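Local atomic coordinates of nitrosopumilus output domain-containing protein (Pyrococcus horikoshii, PDB entry 2P9X), a protein that is of unknown function but binds zinc ions in the crystal, and belongs to the Nitrosopumilus output domain 5 family. Residues Ser2-Leu16 with Asn36-Lys48. Sequence-based numbering, arbitrary orientation.
With ZN (zinc ion), chain F; ACT (acetate ion), chain E.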
loop_
_atom_site.group_PDB
_atom_site.type_symbol
_atom_site.label_atom_id
_atom_site.label_comp_id
_atom_site.label_asym_id
_atom_site.label_seq_id
_atom_site.Cartn_x
_atom_site.Cartn_y
_atom_site.Cartn_z
ATOM N N SER A 2 -13.940 0.162 -28.977
ATOM C CA SER A 2 -15.283 -0.468 -29.114
ATOM C C SER A 2 -16.217 0.063 -28.041
ATOM O O SER A 2 -15.790 0.744 -27.108
ATOM C CB SER A 2 -15.166 -1.980 -28.954
ATOM O OG SER A 2 -14.670 -2.305 -27.661
ATOM N N LYS A 3 -17.497 -0.262 -28.174
ATOM C CA LYS A 3 -18.476 0.170 -27.191
ATOM C C LYS A 3 -18.108 -0.381 -25.812
ATOM O O LYS A 3 -18.188 0.327 -24.811
ATOM C CB LYS A 3 -19.876 -0.312 -27.593
ATOM C CG LYS A 3 -20.452 0.429 -28.795
ATOM C CD LYS A 3 -21.826 -0.088 -29.205
ATOM C CE LYS A 3 -21.749 -1.458 -29.858
ATOM N NZ LYS A 3 -23.082 -1.881 -30.384
ATOM N N GLY A 4 -17.697 -1.645 -25.761
ATOM C CA GLY A 4 -17.340 -2.247 -24.486
ATOM C C GLY A 4 -16.074 -1.668 -23.875
ATOM O O GLY A 4 -15.995 -1.457 -22.662
ATOM N N ARG A 5 -15.080 -1.403 -24.715
ATOM C CA ARG A 5 -13.816 -0.848 -24.241
ATOM C C ARG A 5 -14.061 0.554 -23.695
ATOM O O ARG A 5 -13.510 0.939 -22.662
ATOM C CB ARG A 5 -12.812 -0.808 -25.395
ATOM C CG ARG A 5 -11.379 -0.389 -25.032
ATOM C CD ARG A 5 -10.477 -0.678 -26.233
ATOM N NE ARG A 5 -9.044 -0.497 -25.999
ATOM C CZ ARG A 5 -8.382 0.642 -26.189
ATOM N NH1 ARG A 5 -9.021 1.724 -26.605
ATOM N NH2 ARG A 5 -7.065 0.679 -26.017
ATOM N N ASP A 6 -14.890 1.317 -24.398
ATOM C CA ASP A 6 -15.222 2.677 -23.984
ATOM C C ASP A 6 -15.961 2.671 -22.647
ATOM O O ASP A 6 -15.591 3.390 -21.720
ATOM C CB ASP A 6 -16.078 3.345 -25.067
ATOM C CG ASP A 6 -16.528 4.742 -24.685
ATOM O OD1 ASP A 6 -15.694 5.517 -24.179
ATOM O OD2 ASP A 6 -17.711 5.064 -24.909
ATOM N N ILE A 7 -16.991 1.839 -22.539
ATOM C CA ILE A 7 -17.776 1.767 -21.311
ATOM C C ILE A 7 -16.965 1.292 -20.109
ATOM O O ILE A 7 -17.090 1.841 -19.009
ATOM C CB ILE A 7 -18.999 0.851 -21.492
ATOM C CG1 ILE A 7 -19.935 1.451 -22.542
ATOM C CG2 ILE A 7 -19.735 0.701 -20.174
ATOM C CD1 ILE A 7 -21.055 0.516 -22.970
ATOM N N LEU A 8 -16.130 0.279 -20.299
ATOM C CA LEU A 8 -15.339 -0.202 -19.169
ATOM C C LEU A 8 -14.318 0.844 -18.734
ATOM O O LEU A 8 -14.177 1.126 -17.548
ATOM C CB LEU A 8 -14.615 -1.505 -19.515
ATOM C CG LEU A 8 -13.720 -2.038 -18.388
ATOM C CD1 LEU A 8 -14.540 -2.207 -17.119
ATOM C CD2 LEU A 8 -13.096 -3.362 -18.801
ATOM N N THR A 9 -13.612 1.426 -19.695
ATOM C CA THR A 9 -12.596 2.421 -19.376
ATOM C C THR A 9 -13.181 3.635 -18.671
ATOM O O THR A 9 -12.652 4.071 -17.651
ATOM C CB THR A 9 -11.836 2.862 -20.650
ATOM O OG1 THR A 9 -11.224 1.712 -21.250
ATOM C CG2 THR A 9 -10.739 3.875 -20.301
ATOM N N LYS A 10 -14.282 4.168 -19.187
ATOM C CA LYS A 10 -14.894 5.334 -18.556
ATOM C C LYS A 10 -15.407 5.012 -17.159
ATOM O O LYS A 10 -15.269 5.817 -16.238
ATOM C CB LYS A 10 -16.045 5.875 -19.408
ATOM C CG LYS A 10 -16.612 7.194 -18.898
ATOM C CD LYS A 10 -15.529 8.271 -18.852
ATOM C CE LYS A 10 -16.061 9.589 -18.303
ATOM N NZ LYS A 10 -16.012 10.675 -19.322
ATOM N N THR A 11 -16.001 3.834 -16.995
ATOM C CA THR A 11 -16.523 3.443 -15.691
ATOM C C THR A 11 -15.388 3.390 -14.679
ATOM O O THR A 11 -15.544 3.832 -13.542
ATOM C CB THR A 11 -17.206 2.071 -15.743
ATOM O OG1 THR A 11 -18.282 2.117 -16.684
ATOM C CG2 THR A 11 -17.764 1.699 -14.371
ATOM N N ILE A 12 -14.246 2.846 -15.091
ATOM C CA ILE A 12 -13.102 2.764 -14.192
ATOM C C ILE A 12 -12.595 4.161 -13.848
ATOM O O ILE A 12 -12.333 4.467 -12.687
ATOM C CB ILE A 12 -11.948 1.950 -14.816
ATOM C CG1 ILE A 12 -12.377 0.491 -14.974
ATOM C CG2 ILE A 12 -10.709 2.037 -13.920
ATOM C CD1 ILE A 12 -11.305 -0.405 -15.573
ATOM N N ILE A 13 -12.469 5.011 -14.858
ATOM C CA ILE A 13 -12.004 6.369 -14.635
ATOM C C ILE A 13 -12.903 7.101 -13.637
ATOM O O ILE A 13 -12.410 7.794 -12.747
ATOM C CB ILE A 13 -11.934 7.137 -15.971
ATOM C CG1 ILE A 13 -10.742 6.621 -16.784
ATOM C CG2 ILE A 13 -11.820 8.622 -15.712
ATOM C CD1 ILE A 13 -10.793 6.987 -18.251
ATOM N N LEU A 14 -14.217 6.947 -13.771
ATOM C CA LEU A 14 -15.129 7.613 -12.837
ATOM C C LEU A 14 -14.957 7.037 -11.431
ATOM O O LEU A 14 -15.037 7.766 -10.443
ATOM C CB LEU A 14 -16.584 7.468 -13.299
ATOM C CG LEU A 14 -16.944 8.188 -14.601
ATOM C CD1 LEU A 14 -18.383 7.874 -14.969
ATOM C CD2 LEU A 14 -16.747 9.690 -14.447
ATOM N N ALA A 15 -14.706 5.733 -11.340
ATOM C CA ALA A 15 -14.508 5.103 -10.037
ATOM C C ALA A 15 -13.257 5.678 -9.369
ATOM O O ALA A 15 -13.258 5.969 -8.174
ATOM C CB ALA A 15 -14.380 3.588 -10.189
ATOM N N LEU A 16 -12.188 5.854 -10.143
ATOM C CA LEU A 16 -10.956 6.392 -9.573
ATOM C C LEU A 16 -11.179 7.812 -9.067
ATOM O O LEU A 16 -10.683 8.182 -8.005
ATOM C CB LEU A 16 -9.829 6.382 -10.612
ATOM C CG LEU A 16 -9.493 5.036 -11.266
ATOM C CD1 LEU A 16 -8.356 5.245 -12.258
ATOM C CD2 LEU A 16 -9.112 4.001 -10.212
ATOM N N ASN A 36 3.865 1.523 -20.296
ATOM C CA ASN A 36 3.580 2.461 -21.373
ATOM C C ASN A 36 2.135 2.273 -21.827
ATOM O O ASN A 36 1.841 2.204 -23.025
ATOM C CB ASN A 36 4.533 2.240 -22.552
ATOM C CG ASN A 36 4.364 3.287 -23.634
ATOM O OD1 ASN A 36 4.185 4.472 -23.343
ATOM N ND2 ASN A 36 4.424 2.858 -24.891
ATOM N N SER A 37 1.238 2.182 -20.851
ATOM C CA SER A 37 -0.179 1.988 -21.125
ATOM C C SER A 37 -1.040 2.906 -20.279
ATOM O O SER A 37 -0.568 3.493 -19.302
ATOM C CB SER A 37 -0.586 0.543 -20.826
ATOM O OG SER A 37 0.127 -0.375 -21.633
ATOM N N GLY A 38 -2.306 3.017 -20.670
ATOM C CA GLY A 38 -3.268 3.823 -19.938
ATOM C C GLY A 38 -4.288 2.903 -19.287
ATOM O O GLY A 38 -4.117 1.678 -19.296
ATOM N N ILE A 39 -5.353 3.483 -18.739
ATOM C CA ILE A 39 -6.400 2.719 -18.060
ATOM C C ILE A 39 -7.113 1.741 -18.985
ATOM O O ILE A 39 -7.715 0.763 -18.526
ATOM C CB ILE A 39 -7.443 3.675 -17.409
ATOM C CG1 ILE A 39 -6.771 4.500 -16.310
ATOM C CG2 ILE A 39 -8.594 2.882 -16.789
ATOM C CD1 ILE A 39 -6.271 3.669 -15.154
ATOM N N GLU A 40 -7.038 1.999 -20.287
ATOM C CA GLU A 40 -7.680 1.125 -21.265
ATOM C C GLU A 40 -7.085 -0.283 -21.210
ATOM O O GLU A 40 -7.622 -1.224 -21.795
ATOM C CB GLU A 40 -7.529 1.708 -22.674
ATOM C CG GLU A 40 -6.102 2.062 -23.067
ATOM C CD GLU A 40 -5.657 3.446 -22.593
ATOM O OE1 GLU A 40 -6.353 4.061 -21.758
ATOM O OE2 GLU A 40 -4.603 3.915 -23.073
ATOM N N LEU A 41 -5.962 -0.426 -20.511
ATOM C CA LEU A 41 -5.313 -1.725 -20.364
ATOM C C LEU A 41 -6.242 -2.697 -19.643
ATOM O O LEU A 41 -6.134 -3.912 -19.814
ATOM C CB LEU A 41 -4.018 -1.582 -19.553
ATOM C CG LEU A 41 -3.233 -2.873 -19.304
ATOM C CD1 LEU A 41 -2.715 -3.424 -20.629
ATOM C CD2 LEU A 41 -2.068 -2.590 -18.361
ATOM N N ALA A 42 -7.144 -2.160 -18.821
ATOM C CA ALA A 42 -8.082 -2.996 -18.076
ATOM C C ALA A 42 -8.906 -3.841 -19.040
ATOM O O ALA A 42 -9.211 -4.998 -18.759
ATOM C CB ALA A 42 -8.992 -2.131 -17.216
ATOM N N TYR A 43 -9.255 -3.259 -20.180
ATOM C CA TYR A 43 -10.022 -3.975 -21.193
ATOM C C TYR A 43 -9.116 -4.798 -22.103
ATOM O O TYR A 43 -9.409 -5.961 -22.395
ATOM C CB TYR A 43 -10.836 -2.992 -22.043
ATOM C CG TYR A 43 -11.608 -3.652 -23.171
ATOM C CD1 TYR A 43 -10.988 -3.961 -24.382
ATOM C CD2 TYR A 43 -12.952 -3.979 -23.017
ATOM C CE1 TYR A 43 -11.692 -4.579 -25.416
ATOM C CE2 TYR A 43 -13.665 -4.598 -24.043
ATOM C CZ TYR A 43 -13.030 -4.892 -25.237
ATOM O OH TYR A 43 -13.736 -5.498 -26.258
ATOM N N ASP A 44 -8.018 -4.197 -22.552
ATOM C CA ASP A 44 -7.095 -4.885 -23.457
ATOM C C ASP A 44 -6.406 -6.110 -22.871
ATOM O O ASP A 44 -6.185 -7.100 -23.577
ATOM C CB ASP A 44 -6.026 -3.916 -23.970
ATOM C CG ASP A 44 -6.618 -2.740 -24.710
ATOM O OD1 ASP A 44 -7.735 -2.878 -25.257
ATOM O OD2 ASP A 44 -5.955 -1.682 -24.760
ATOM N N ASP A 45 -6.051 -6.040 -21.594
ATOM C CA ASP A 45 -5.381 -7.148 -20.927
ATOM C C ASP A 45 -5.678 -7.044 -19.437
ATOM O O ASP A 45 -4.833 -6.609 -18.654
ATOM C CB ASP A 45 -3.869 -7.069 -21.165
ATOM C CG ASP A 45 -3.160 -8.376 -20.855
ATOM O OD1 ASP A 45 -3.645 -9.131 -19.985
ATOM O OD2 ASP A 45 -2.108 -8.641 -21.478
ATOM N N PRO A 46 -6.891 -7.445 -19.022
ATOM C CA PRO A 46 -7.290 -7.388 -17.612
ATOM C C PRO A 46 -6.321 -8.026 -16.624
ATOM O O PRO A 46 -6.088 -7.482 -15.541
ATOM C CB PRO A 46 -8.679 -8.043 -17.607
ATOM C CG PRO A 46 -8.799 -8.818 -18.889
ATOM C CD PRO A 46 -7.967 -8.020 -19.851
ATOM N N GLN A 47 -5.744 -9.168 -16.984
ATOM C CA GLN A 47 -4.799 -9.823 -16.090
ATOM C C GLN A 47 -3.571 -8.937 -15.854
ATOM O O GLN A 47 -3.099 -8.811 -14.723
ATOM C CB GLN A 47 -4.365 -11.182 -16.659
ATOM C CG GLN A 47 -3.262 -11.853 -15.845
ATOM C CD GLN A 47 -2.937 -13.262 -16.318
ATOM O OE1 GLN A 47 -1.930 -13.844 -15.910
ATOM N NE2 GLN A 47 -3.793 -13.822 -17.167
ATOM N N LYS A 48 -3.064 -8.319 -16.916
ATOM C CA LYS A 48 -1.895 -7.450 -16.797
ATOM C C LYS A 48 -2.245 -6.200 -15.989
ATOM O O LYS A 48 -1.436 -5.711 -15.201
ATOM C CB LYS A 48 -1.383 -7.054 -18.184
ATOM C CG LYS A 48 -0.073 -6.281 -18.165
ATOM C CD LYS A 48 0.525 -6.143 -19.557
ATOM C CE LYS A 48 0.876 -7.503 -20.144
ATOM N NZ LYS A 48 1.833 -8.256 -19.284
HETATM ZN ZN ZN F . -13.911 2.211 -29.420
HETATM C C ACT E . -12.594 2.991 -27.125
HETATM O O ACT E . -11.874 2.020 -27.435
HETATM O OXT ACT E . -13.580 3.384 -27.791
HETATM C CH3 ACT E . -12.254 3.749 -25.840
HETATM O O HOH W 1 -10.262 -0.313 -19.366
#
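R5 and D44 form a side-on, bidentate salt bridge between helix 3-19 and the short helix 41-44 of this all-helical domain. R5 NE meets D44 OD1 at 2.8 Å with an N-H...O angle of 171°. R5 NH2 reaches D44 OD2 at 2.9 Å on its syn lone pair, and guanidinium and carboxylate are nearly coplanar. Two bonds to separate oxygens fix the rotation of both groups. E40 CB lies over one face of the R5 guanidinium, 3.5 Å above its plane and offset toward the rim, with E40 CG beside R5 NH2.

Nearer the backbone, R5 CB sits over the centre of the Y43 ring, 3.7 Å from the centroid and 8° off the normal, a CH-pi contact. With R5 CG anti to the backbone N (chi1 -174°) and the chain extended to NE, the arginine crosses the ring and delivers its guanidinium, turned at about a right angle to the ring, to D44. An alanine here would keep CB over the ring but would probably leave the D44 carboxylate without its charged mate and uncover E40 CB. L8 CD2 packs against Y43 CB, near the plane of the ring, while Y43 OH is hydrogen-bonded to E99.

Farther along the helix the interface turns apolar: I39 CG2 packs on I12 CG2, and I39 CD1 meets L16 CD1 tip to tip. I12 CD1 presses on A42 CB at 3.3 Å, tighter than usual van der Waals contact. Between the two zones, a water donates to T9 OG1 and I39 O, bridging the segments.

Outward from the salt bridge, S2 OG accepts from R5 N in an ST motif, and S2 N binds zinc. An acetate, probably from the crystallisation liquor, joins zinc and arginine: its OXT coordinates the metal while its O accepts from R5 NH1 at 3.0 Å.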